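Local structure of Mec-8 protein (Caenorhabditis elegans, 6DG0) at residues Ala3-Val8 and Phe45-Asp50; Val8-Ala13 and Ala68-Gly73; Lys53-Met58 and Ile76-Asn81. The protein probably binds RNA as a splicing factor, this chain being its C-terminal RNA recognition motif, here crystallised with a short DNA strand. The protein carries 2 engineered substitutions. All coordinates share one frame; numbering follows the deposited sequence.

Contact 1. Residues Ala3-Val8 and Phe45-Asp50; sequences ASTLFV and FVEYSD. Engineered in segment 3-8: A3 (natural residue Cys). With nucleotides of chain D.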
loop_
_atom_site.group_PDB
_atom_site.type_symbol
_atom_site.label_atom_id
_atom_site.label_comp_id
_atom_site.label_asym_id
_atom_site.label_seq_id
_atom_site.Cartn_x
_atom_site.Cartn_y
_atom_site.Cartn_z
ATOM N N ALA A 3 9.361 -1.030 11.801
ATOM C CA ALA A 3 8.614 -1.191 10.559
ATOM C C ALA A 3 7.747 0.032 10.276
ATOM O O ALA A 3 7.049 0.526 11.161
ATOM C CB ALA A 3 7.761 -2.446 10.619
ATOM N N SER A 4 7.797 0.516 9.039
ATOM C CA SER A 4 7.027 1.690 8.638
ATOM C C SER A 4 5.882 1.326 7.697
ATOM O O SER A 4 6.081 0.638 6.695
ATOM C CB SER A 4 7.940 2.725 7.979
ATOM O OG SER A 4 7.217 3.891 7.628
ATOM N N THR A 5 4.685 1.800 8.028
ATOM C CA THR A 5 3.483 1.465 7.273
ATOM C C THR A 5 3.067 2.581 6.312
ATOM O O THR A 5 3.113 3.761 6.661
ATOM C CB THR A 5 2.307 1.168 8.231
ATOM O OG1 THR A 5 2.647 0.071 9.087
ATOM C CG2 THR A 5 1.043 0.821 7.455
ATOM N N LEU A 6 2.651 2.198 5.109
ATOM C CA LEU A 6 2.148 3.148 4.121
ATOM C C LEU A 6 0.629 3.060 3.987
ATOM O O LEU A 6 0.038 2.008 4.231
ATOM C CB LEU A 6 2.801 2.908 2.757
ATOM C CG LEU A 6 4.315 3.098 2.642
ATOM C CD1 LEU A 6 4.800 2.691 1.257
ATOM C CD2 LEU A 6 4.697 4.540 2.945
ATOM N N PHE A 7 0.004 4.173 3.612
ATOM C CA PHE A 7 -1.426 4.201 3.314
ATOM C C PHE A 7 -1.656 4.314 1.807
ATOM O O PHE A 7 -1.095 5.191 1.155
ATOM C CB PHE A 7 -2.108 5.358 4.050
ATOM C CG PHE A 7 -3.510 5.639 3.581
ATOM C CD1 PHE A 7 -4.571 4.864 4.021
ATOM C CD2 PHE A 7 -3.770 6.687 2.711
ATOM C CE1 PHE A 7 -5.862 5.116 3.590
ATOM C CE2 PHE A 7 -5.058 6.946 2.280
ATOM C CZ PHE A 7 -6.104 6.160 2.721
ATOM N N VAL A 8 -2.490 3.434 1.260
ATOM C CA VAL A 8 -2.755 3.423 -0.179
ATOM C C VAL A 8 -4.235 3.626 -0.508
ATOM O O VAL A 8 -5.093 2.877 -0.050
ATOM C CB VAL A 8 -2.278 2.105 -0.821
ATOM C CG1 VAL A 8 -2.485 2.140 -2.328
ATOM C CG2 VAL A 8 -0.814 1.851 -0.485
ATOM N N PHE A 45 -3.110 -0.971 3.664
ATOM C CA PHE A 45 -1.967 -0.629 4.498
ATOM C C PHE A 45 -0.815 -1.594 4.230
ATOM O O PHE A 45 -0.946 -2.804 4.425
ATOM C CB PHE A 45 -2.366 -0.643 5.976
ATOM C CG PHE A 45 -3.452 0.339 6.315
ATOM C CD1 PHE A 45 -3.151 1.665 6.577
ATOM C CD2 PHE A 45 -4.775 -0.062 6.356
ATOM C CE1 PHE A 45 -4.149 2.568 6.884
ATOM C CE2 PHE A 45 -5.780 0.836 6.663
ATOM C CZ PHE A 45 -5.467 2.154 6.926
ATOM N N VAL A 46 0.312 -1.053 3.779
ATOM C CA VAL A 46 1.461 -1.871 3.403
ATOM C C VAL A 46 2.672 -1.567 4.278
ATOM O O VAL A 46 3.122 -0.424 4.356
ATOM C CB VAL A 46 1.841 -1.660 1.925
ATOM C CG1 VAL A 46 2.894 -2.672 1.502
ATOM C CG2 VAL A 46 0.609 -1.775 1.047
ATOM N N GLU A 47 3.198 -2.599 4.930
ATOM C CA GLU A 47 4.308 -2.431 5.861
ATOM C C GLU A 47 5.662 -2.806 5.260
ATOM O O GLU A 47 5.787 -3.813 4.565
ATOM C CB GLU A 47 4.066 -3.260 7.121
ATOM C CG GLU A 47 5.064 -2.982 8.224
ATOM C CD GLU A 47 4.873 -3.886 9.422
ATOM O OE1 GLU A 47 4.960 -5.120 9.253
ATOM O OE2 GLU A 47 4.635 -3.363 10.532
ATOM N N TYR A 48 6.670 -1.984 5.535
ATOM C CA TYR A 48 8.045 -2.288 5.147
ATOM C C TYR A 48 8.969 -2.380 6.365
ATOM O O TYR A 48 8.638 -1.883 7.440
ATOM C CB TYR A 48 8.556 -1.246 4.155
ATOM C CG TYR A 48 8.009 -1.445 2.760
ATOM C CD1 TYR A 48 6.785 -0.899 2.385
ATOM C CD2 TYR A 48 8.712 -2.184 1.818
ATOM C CE1 TYR A 48 6.281 -1.088 1.109
ATOM C CE2 TYR A 48 8.220 -2.377 0.544
ATOM C CZ TYR A 48 7.005 -1.826 0.194
ATOM O OH TYR A 48 6.513 -2.018 -1.077
ATOM N N SER A 49 10.130 -3.008 6.186
ATOM C CA SER A 49 11.020 -3.325 7.304
ATOM C C SER A 49 11.554 -2.089 8.029
ATOM O O SER A 49 11.822 -2.138 9.228
ATOM C CB SER A 49 12.192 -4.179 6.813
ATOM O OG SER A 49 12.966 -3.485 5.851
ATOM N N ASP A 50 11.697 -0.985 7.306
ATOM C CA ASP A 50 12.114 0.275 7.914
ATOM C C ASP A 50 11.590 1.458 7.101
ATOM O O ASP A 50 11.026 1.276 6.021
ATOM C CB ASP A 50 13.644 0.335 8.060
ATOM C CG ASP A 50 14.379 0.267 6.726
ATOM O OD1 ASP A 50 14.073 1.064 5.812
ATOM O OD2 ASP A 50 15.279 -0.588 6.595
ATOM P P DA D 4 -9.565 3.977 10.209
ATOM O OP1 DA D 4 -10.880 4.547 9.840
ATOM O OP2 DA D 4 -8.897 4.411 11.456
ATOM O "O5'" DA D 4 -9.675 2.382 10.257
ATOM C "C5'" DA D 4 -10.114 1.652 9.115
ATOM C "C4'" DA D 4 -9.661 0.202 9.200
ATOM O "O4'" DA D 4 -8.258 0.115 8.841
ATOM C "C3'" DA D 4 -9.787 -0.427 10.587
ATOM O "O3'" DA D 4 -10.220 -1.780 10.489
ATOM C "C2'" DA D 4 -8.370 -0.329 11.148
ATOM C "C1'" DA D 4 -7.518 -0.468 9.893
ATOM N N9 DA D 4 -6.241 0.233 9.991
ATOM C C8 DA D 4 -6.052 1.549 10.310
ATOM N N7 DA D 4 -4.793 1.915 10.330
ATOM C C5 DA D 4 -4.105 0.758 10.001
ATOM C C6 DA D 4 -2.731 0.481 9.854
ATOM N N6 DA D 4 -1.772 1.397 10.028
ATOM N N1 DA D 4 -2.379 -0.778 9.521
ATOM C C2 DA D 4 -3.342 -1.693 9.348
ATOM N N3 DA D 4 -4.662 -1.552 9.458
ATOM C C4 DA D 4 -4.981 -0.291 9.790
ATOM P P DC D 3 -9.789 8.741 6.619
ATOM O OP1 DC D 3 -10.648 8.232 7.709
ATOM O OP2 DC D 3 -8.970 9.956 6.832
ATOM O "O5'" DC D 3 -8.805 7.572 6.143
ATOM C "C5'" DC D 3 -9.304 6.249 5.949
ATOM C "C4'" DC D 3 -8.546 5.243 6.804
ATOM O "O4'" DC D 3 -7.142 5.256 6.433
ATOM C "C3'" DC D 3 -8.577 5.499 8.307
ATOM O "O3'" DC D 3 -8.540 4.261 9.005
ATOM C "C2'" DC D 3 -7.301 6.301 8.537
ATOM C "C1'" DC D 3 -6.352 5.659 7.534
ATOM N N1 DC D 3 -5.300 6.588 7.040
ATOM C C2 DC D 3 -4.014 6.526 7.584
ATOM O O2 DC D 3 -3.774 5.698 8.470
ATOM N N3 DC D 3 -3.066 7.379 7.124
ATOM C C4 DC D 3 -3.366 8.260 6.168
ATOM N N4 DC D 3 -2.396 9.079 5.748
ATOM C C5 DC D 3 -4.672 8.340 5.603
ATOM C C6 DC D 3 -5.600 7.494 6.064
#

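Contact 2. Residues Val8-Ala13 and Ala68-Gly73; sequences VANLSA and ANDRGG. With nucleotides of chain D.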
loop_
_atom_site.group_PDB
_atom_site.type_symbol
_atom_site.label_atom_id
_atom_site.label_comp_id
_atom_site.label_asym_id
_atom_site.label_seq_id
_atom_site.Cartn_x
_atom_site.Cartn_y
_atom_site.Cartn_z
ATOM N N VAL A 8 -2.490 3.434 1.260
ATOM C CA VAL A 8 -2.755 3.423 -0.179
ATOM C C VAL A 8 -4.235 3.626 -0.508
ATOM O O VAL A 8 -5.093 2.877 -0.050
ATOM C CB VAL A 8 -2.278 2.105 -0.821
ATOM C CG1 VAL A 8 -2.485 2.140 -2.328
ATOM C CG2 VAL A 8 -0.814 1.851 -0.485
ATOM N N ALA A 9 -4.512 4.643 -1.317
ATOM C CA ALA A 9 -5.869 4.987 -1.740
ATOM C C ALA A 9 -6.011 4.825 -3.251
ATOM O O ALA A 9 -5.063 4.411 -3.919
ATOM C CB ALA A 9 -6.216 6.408 -1.318
ATOM N N ASN A 10 -7.204 5.107 -3.774
ATOM C CA ASN A 10 -7.493 4.963 -5.202
ATOM C C ASN A 10 -7.383 3.510 -5.670
ATOM O O ASN A 10 -6.702 3.195 -6.648
ATOM C CB ASN A 10 -6.574 5.892 -6.015
ATOM C CG ASN A 10 -6.977 5.992 -7.472
ATOM O OD1 ASN A 10 -8.072 5.595 -7.846
ATOM N ND2 ASN A 10 -6.122 6.595 -8.286
ATOM N N LEU A 11 -8.040 2.628 -4.922
ATOM C CA LEU A 11 -8.069 1.204 -5.231
ATOM C C LEU A 11 -9.453 0.723 -5.668
ATOM O O LEU A 11 -10.464 1.080 -5.063
ATOM C CB LEU A 11 -7.611 0.388 -4.022
ATOM C CG LEU A 11 -6.114 0.231 -3.760
ATOM C CD1 LEU A 11 -5.892 -0.388 -2.389
ATOM C CD2 LEU A 11 -5.476 -0.619 -4.848
ATOM N N SER A 12 -9.490 -0.111 -6.703
ATOM C CA SER A 12 -10.740 -0.698 -7.174
ATOM C C SER A 12 -11.223 -1.725 -6.153
ATOM O O SER A 12 -10.434 -2.232 -5.360
ATOM C CB SER A 12 -10.565 -1.338 -8.553
ATOM O OG SER A 12 -9.712 -2.466 -8.492
ATOM N N ALA A 13 -12.519 -2.017 -6.156
ATOM C CA ALA A 13 -13.079 -2.947 -5.181
ATOM C C ALA A 13 -12.895 -4.399 -5.615
ATOM O O ALA A 13 -13.203 -5.324 -4.861
ATOM C CB ALA A 13 -14.551 -2.649 -4.951
ATOM N N ALA A 68 -6.997 0.792 -9.968
ATOM C CA ALA A 68 -7.529 2.063 -9.458
ATOM C C ALA A 68 -8.965 2.410 -9.873
ATOM O O ALA A 68 -9.534 1.772 -10.762
ATOM C CB ALA A 68 -6.610 3.193 -9.890
ATOM N N ASN A 69 -9.545 3.426 -9.226
ATOM C CA ASN A 69 -10.836 3.968 -9.663
ATOM C C ASN A 69 -10.594 5.303 -10.386
ATOM O O ASN A 69 -10.907 5.424 -11.559
ATOM C CB ASN A 69 -11.846 4.102 -8.502
ATOM C CG ASN A 69 -11.214 4.575 -7.219
ATOM O OD1 ASN A 69 -10.636 5.660 -7.158
ATOM N ND2 ASN A 69 -11.263 3.735 -6.200
ATOM N N ASP A 70 -10.056 6.301 -9.678
ATOM C CA ASP A 70 -9.883 7.650 -10.226
ATOM C C ASP A 70 -8.637 7.733 -11.125
ATOM O O ASP A 70 -7.823 6.808 -11.158
ATOM C CB ASP A 70 -9.792 8.693 -9.106
ATOM C CG ASP A 70 -11.052 8.759 -8.272
ATOM O OD1 ASP A 70 -12.095 8.239 -8.723
ATOM O OD2 ASP A 70 -11.009 9.338 -7.169
ATOM N N ARG A 71 -8.510 8.832 -11.869
ATOM C CA ARG A 71 -7.333 9.076 -12.708
ATOM C C ARG A 71 -6.176 9.513 -11.820
ATOM O O ARG A 71 -6.395 10.114 -10.773
ATOM C CB ARG A 71 -7.617 10.159 -13.753
ATOM C CG ARG A 71 -7.919 9.650 -15.151
ATOM C CD ARG A 71 -8.938 10.545 -15.853
ATOM N NE ARG A 71 -8.319 11.726 -16.454
ATOM C CZ ARG A 71 -8.998 12.762 -16.939
ATOM N NH1 ARG A 71 -8.355 13.795 -17.469
ATOM N NH2 ARG A 71 -10.323 12.764 -16.900
ATOM N N GLY A 72 -4.944 9.229 -12.221
ATOM C CA GLY A 72 -3.843 9.536 -11.331
ATOM C C GLY A 72 -3.108 8.302 -10.852
ATOM O O GLY A 72 -1.933 8.377 -10.492
ATOM N N GLY A 73 -3.802 7.168 -10.827
ATOM C CA GLY A 73 -3.196 5.929 -10.380
ATOM C C GLY A 73 -3.239 5.880 -8.870
ATOM O O GLY A 73 -3.974 6.645 -8.252
ATOM P P DG D 2 -9.123 13.801 4.425
ATOM O OP1 DG D 2 -10.093 14.331 5.407
ATOM O OP2 DG D 2 -7.672 13.849 4.718
ATOM O "O5'" DG D 2 -9.547 12.293 4.122
ATOM C "C5'" DG D 2 -10.927 11.960 4.039
ATOM C "C4'" DG D 2 -11.105 10.550 3.525
ATOM O "O4'" DG D 2 -10.801 10.525 2.125
ATOM C "C3'" DG D 2 -10.166 9.530 4.135
ATOM O "O3'" DG D 2 -10.728 9.011 5.342
ATOM C "C2'" DG D 2 -10.067 8.455 3.042
ATOM C "C1'" DG D 2 -10.443 9.214 1.757
ATOM N N9 DG D 2 -9.368 9.296 0.766
ATOM C C8 DG D 2 -9.454 8.974 -0.566
ATOM N N7 DG D 2 -8.341 9.157 -1.219
ATOM C C5 DG D 2 -7.459 9.639 -0.264
ATOM C C6 DG D 2 -6.100 10.016 -0.387
ATOM O O6 DG D 2 -5.387 9.997 -1.400
ATOM N N1 DG D 2 -5.573 10.451 0.826
ATOM C C2 DG D 2 -6.271 10.513 2.009
ATOM N N2 DG D 2 -5.593 10.958 3.076
ATOM N N3 DG D 2 -7.545 10.162 2.139
ATOM C C4 DG D 2 -8.074 9.736 0.966
#

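Contact 3. Residues Lys53-Met58 and Ile76-Asn81; sequences KATQAM and IEYARN. With nucleotides of chain D.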
loop_
_atom_site.group_PDB
_atom_site.type_symbol
_atom_site.label_atom_id
_atom_site.label_comp_id
_atom_site.label_asym_id
_atom_site.label_seq_id
_atom_site.Cartn_x
_atom_site.Cartn_y
_atom_site.Cartn_z
ATOM N N LYS A 53 12.939 2.067 3.330
ATOM C CA LYS A 53 12.412 1.178 2.305
ATOM C C LYS A 53 10.964 1.531 1.990
ATOM O O LYS A 53 10.509 1.360 0.859
ATOM C CB LYS A 53 12.516 -0.281 2.752
ATOM C CG LYS A 53 13.936 -0.762 3.023
ATOM C CD LYS A 53 14.776 -0.776 1.756
ATOM C CE LYS A 53 16.174 -1.301 2.037
ATOM N NZ LYS A 53 16.145 -2.694 2.560
ATOM N N ALA A 54 10.244 2.021 2.995
ATOM C CA ALA A 54 8.869 2.472 2.810
ATOM C C ALA A 54 8.820 3.728 1.946
ATOM O O ALA A 54 8.000 3.835 1.034
ATOM C CB ALA A 54 8.207 2.725 4.155
ATOM N N THR A 55 9.699 4.678 2.248
ATOM C CA THR A 55 9.807 5.913 1.482
ATOM C C THR A 55 10.186 5.604 0.039
ATOM O O THR A 55 9.604 6.144 -0.900
ATOM C CB THR A 55 10.849 6.868 2.093
ATOM O OG1 THR A 55 10.459 7.210 3.428
ATOM C CG2 THR A 55 10.955 8.142 1.273
ATOM N N GLN A 56 11.162 4.715 -0.116
ATOM C CA GLN A 56 11.661 4.306 -1.424
ATOM C C GLN A 56 10.548 3.714 -2.282
ATOM O O GLN A 56 10.439 4.010 -3.472
ATOM C CB GLN A 56 12.794 3.294 -1.247
ATOM C CG GLN A 56 13.358 2.700 -2.520
ATOM C CD GLN A 56 14.453 1.693 -2.226
ATOM O OE1 GLN A 56 15.232 1.871 -1.290
ATOM N NE2 GLN A 56 14.522 0.634 -3.025
ATOM N N ALA A 57 9.721 2.878 -1.662
ATOM C CA ALA A 57 8.597 2.248 -2.343
ATOM C C ALA A 57 7.449 3.220 -2.620
ATOM O O ALA A 57 6.797 3.127 -3.660
ATOM C CB ALA A 57 8.091 1.064 -1.530
ATOM N N MET A 58 7.207 4.151 -1.700
ATOM C CA MET A 58 6.116 5.109 -1.872
ATOM C C MET A 58 6.376 6.023 -3.065
ATOM O O MET A 58 5.493 6.245 -3.893
ATOM C CB MET A 58 5.915 5.945 -0.607
ATOM C CG MET A 58 4.873 7.044 -0.774
ATOM S SD MET A 58 4.497 7.937 0.742
ATOM C CE MET A 58 6.060 8.758 1.023
ATOM N N ILE A 76 -0.562 7.200 -2.558
ATOM C CA ILE A 76 0.088 6.645 -1.379
ATOM C C ILE A 76 0.586 7.715 -0.412
ATOM O O ILE A 76 1.211 8.695 -0.819
ATOM C CB ILE A 76 1.280 5.751 -1.777
ATOM C CG1 ILE A 76 0.864 4.755 -2.863
ATOM C CG2 ILE A 76 1.842 5.028 -0.561
ATOM C CD1 ILE A 76 1.980 3.826 -3.300
ATOM N N GLU A 77 0.303 7.513 0.872
ATOM C CA GLU A 77 0.800 8.385 1.931
ATOM C C GLU A 77 1.447 7.549 3.025
ATOM O O GLU A 77 1.275 6.331 3.068
ATOM C CB GLU A 77 -0.328 9.223 2.531
ATOM C CG GLU A 77 -1.138 10.023 1.535
ATOM C CD GLU A 77 -2.324 10.707 2.184
ATOM O OE1 GLU A 77 -2.489 10.573 3.418
ATOM O OE2 GLU A 77 -3.094 11.375 1.463
ATOM N N TYR A 78 2.195 8.204 3.908
ATOM C CA TYR A 78 2.602 7.564 5.150
ATOM C C TYR A 78 1.356 7.336 5.996
ATOM O O TYR A 78 0.518 8.232 6.122
ATOM C CB TYR A 78 3.610 8.416 5.927
ATOM C CG TYR A 78 4.980 8.549 5.296
ATOM C CD1 TYR A 78 5.834 7.457 5.195
ATOM C CD2 TYR A 78 5.436 9.780 4.843
ATOM C CE1 TYR A 78 7.091 7.584 4.630
ATOM C CE2 TYR A 78 6.690 9.918 4.283
ATOM C CZ TYR A 78 7.514 8.818 4.177
ATOM O OH TYR A 78 8.764 8.952 3.617
ATOM N N ALA A 79 1.225 6.147 6.576
ATOM C CA ALA A 79 0.110 5.877 7.477
ATOM C C ALA A 79 0.281 6.695 8.750
ATOM O O ALA A 79 1.404 7.010 9.147
ATOM C CB ALA A 79 0.017 4.394 7.796
ATOM N N ARG A 80 -0.829 7.042 9.390
ATOM C CA ARG A 80 -0.773 7.869 10.590
ATOM C C ARG A 80 -0.258 7.052 11.765
ATOM O O ARG A 80 0.373 7.582 12.681
ATOM C CB ARG A 80 -2.144 8.468 10.902
ATOM C CG ARG A 80 -2.620 9.473 9.865
ATOM C CD ARG A 80 -3.891 10.176 10.310
ATOM N NE ARG A 80 -4.481 10.971 9.238
ATOM C CZ ARG A 80 -5.557 10.608 8.548
ATOM N NH1 ARG A 80 -6.163 9.459 8.817
ATOM N NH2 ARG A 80 -6.027 11.392 7.587
ATOM N N ASN A 81 -0.532 5.755 11.728
ATOM C CA ASN A 81 -0.099 4.856 12.782
ATOM C C ASN A 81 0.579 3.634 12.185
ATOM O O ASN A 81 0.287 3.245 11.054
ATOM C CB ASN A 81 -1.284 4.427 13.647
ATOM C CG ASN A 81 -2.031 5.603 14.238
ATOM O OD1 ASN A 81 -3.070 6.011 13.721
ATOM N ND2 ASN A 81 -1.509 6.154 15.327
ATOM P P DC D 3 -9.789 8.741 6.619
ATOM O OP1 DC D 3 -10.648 8.232 7.709
ATOM O OP2 DC D 3 -8.970 9.956 6.832
ATOM O "O5'" DC D 3 -8.805 7.572 6.143
ATOM C "C5'" DC D 3 -9.304 6.249 5.949
ATOM C "C4'" DC D 3 -8.546 5.243 6.804
ATOM O "O4'" DC D 3 -7.142 5.256 6.433
ATOM C "C3'" DC D 3 -8.577 5.499 8.307
ATOM O "O3'" DC D 3 -8.540 4.261 9.005
ATOM C "C2'" DC D 3 -7.301 6.301 8.537
ATOM C "C1'" DC D 3 -6.352 5.659 7.534
ATOM N N1 DC D 3 -5.300 6.588 7.040
ATOM C C2 DC D 3 -4.014 6.526 7.584
ATOM O O2 DC D 3 -3.774 5.698 8.470
ATOM N N3 DC D 3 -3.066 7.379 7.124
ATOM C C4 DC D 3 -3.366 8.260 6.168
ATOM N N4 DC D 3 -2.396 9.079 5.748
ATOM C C5 DC D 3 -4.672 8.340 5.603
ATOM C C6 DC D 3 -5.600 7.494 6.064
ATOM P P DG D 2 -9.123 13.801 4.425
ATOM O OP1 DG D 2 -10.093 14.331 5.407
ATOM O OP2 DG D 2 -7.672 13.849 4.718
ATOM O "O5'" DG D 2 -9.547 12.293 4.122
ATOM C "C5'" DG D 2 -10.927 11.960 4.039
ATOM C "C4'" DG D 2 -11.105 10.550 3.525
ATOM O "O4'" DG D 2 -10.801 10.525 2.125
ATOM C "C3'" DG D 2 -10.166 9.530 4.135
ATOM O "O3'" DG D 2 -10.728 9.011 5.342
ATOM C "C2'" DG D 2 -10.067 8.455 3.042
ATOM C "C1'" DG D 2 -10.443 9.214 1.757
ATOM N N9 DG D 2 -9.368 9.296 0.766
ATOM C C8 DG D 2 -9.454 8.974 -0.566
ATOM N N7 DG D 2 -8.341 9.157 -1.219
ATOM C C5 DG D 2 -7.459 9.639 -0.264
ATOM C C6 DG D 2 -6.100 10.016 -0.387
ATOM O O6 DG D 2 -5.387 9.997 -1.400
ATOM N N1 DG D 2 -5.573 10.451 0.826
ATOM C C2 DG D 2 -6.271 10.513 2.009
ATOM N N2 DG D 2 -5.593 10.958 3.076
ATOM N N3 DG D 2 -7.545 10.162 2.139
ATOM C C4 DG D 2 -8.074 9.736 0.966
#

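Contact 1. Residues Ala3-Val8 and Phe45-Asp50
F7 carries its CG anti to the backbone N (chi1 168°), whereas F45 has its CG anti to the carbonyl carbon (chi1 -60°), and the two rings meet obliquely, F7 CD1 lying 3.7 Å from F45 CE1 with the planes 53° apart. This is the nucleic-acid platform of the RNA recognition motif: strand 4-8 carries part of RNP2 and strand 45-48 the last part of RNP1, side by side and antiparallel. F7 and F45 form a non-hydrogen-bonded pair, which puts both rings on the same face of the sheet. Each has a base of chain D over one face. The cytosine of DC3 lies over F7, its C6 3.3 Å above the centre of the ring, and the adenine of DA4 lies over F45 with C5 3.4 Å above that ring. An alanine in place of F7 would probably leave the DC3 base without its aromatic support and open a gap beside F45 CE1. The backbone bonds that fix this register run between S4 and Y48 and between L6 and V46, the shortest being L6 N to V46 O at 2.8 Å. L6, V46 and Y48 turn to the other face, where helix 51-61 packs. At the strand end E47, whose OE1 forms a salt bridge with R32, brings OE2 to 3.3 Å from CB of A3, an engineered residue.

Contact 2. Residues Val8-Ala13 and Ala68-Gly73
N10 reaches from segment 8-13 into the bend of residues 68-73, where its carboxamide oxygen takes two backbone N-H groups. The side chain starts with CG anti to the backbone N (chi1 -170°). OD1 accepts from N69 N at 3.0 Å and from D70 N at 2.8 Å, and these donors come from opposite faces of the amide plane, so a single oxygen is gripped on two flanks and ties two successive peptides to the strand. The other branch is less certain: ND2 points toward the D70 carbonyl in a bond that is weak, and ND2 sits too near a neighbouring atom in the model to place it firmly. N69 takes the crowded position, with CG between its backbone N and carbonyl carbon (chi1 39°). Its OD1 accepts D70 N at 2.7 Å, so that in the model this N-H is shared between two side-chain oxygens. Those oxygens, N10 OD1 and N69 OD1, are both acceptors and lie very close together, which makes the modelled placing of the N69 amide somewhat doubtful. The two amide planes of N10 and N69 are 38° apart.

In the RNA recognition motif this bend belongs to the connection between the second helix and the last strand, and here it is fastened to the first strand's segment 8-13. Beside the amide, A68 brings CA to 3.1 Å from N10 O in a CA-H...O contact, with A68 CB 3.2 Å from the same oxygen. S12 OG makes a weak hydrogen bond to T67 O, just ahead of the bend. G73, lying beside N10, has a positive phi, which favours glycine. On the strand, A9 CB approaches N7 of DG2 of chain D to 3.5 Å.

Contact 3. Residues Lys53-Met58 and Ile76-Asn81
M58 fills the tight part of this contact, wedged between I76 and Y78. Its chain is bent at the last torsion (chi3 67°), which places CE over one face of the Y78 ring, 3.7 Å from the centroid and displaced toward the rim, in a CH-pi contact. The sulfur stands almost on the ring normal, 2° off it, with SD 4.4 Å from the Y78 centroid; this is a Met-aromatic contact, the side chains crossing at about a right angle. Lower down the same chain, M58 CG meets I76 CG2 at 3.6 Å, the two side chains sliding past each other in opposite directions. L6 of the neighbouring strand closes in on M58 and Y78 as well.

The arrangement is that of the RNA recognition motif, whose second helix lies against the back of the sheet: segments 53-58 and 76-78 run nearly antiparallel, with axes 9.4 Å apart. Toward the solvent the packing thins to the hydroxyl of Y78 against T55, OG1 giving the polar link. There T55 OG1, which also bonds L51 O, lies at the edge of the Y78 ring and hydrogen-bonds Y78 OH, at a modelled 2.4 Å, so short that the exact distance is doubtful.

E77 points away from the helix, to the nucleic-acid face. Its OE2 accepts N1 of DG2 of chain D at 2.7 Å and also takes that base's N2, while OE1 accepts N4 of DC3 of chain D at 2.8 Å. The same cytosine N4 donates to Y78 O at 3.1 Å.

Overall arrangement
Strand 4-11 runs through the arrangement: contacts 1 and 2 both use it and share V8, and the strand of contact 3, 75-78, is its neighbour in the four-stranded antiparallel sheet. Contacts 1 and 3 have centres about 6 Å apart and touch directly, F7 N with E77 O at 2.6 Å in a probable backbone bond. Contact 2 lies at the other end of the strand, its centre about 18 Å from that of contact 1 and about 16 Å from that of contact 3. Along the chain contact 1 closes before contact 3 opens, while contact 2 interleaves with both. Helix and loop are tied to the sheet, with the DNA on the face opposite the helix.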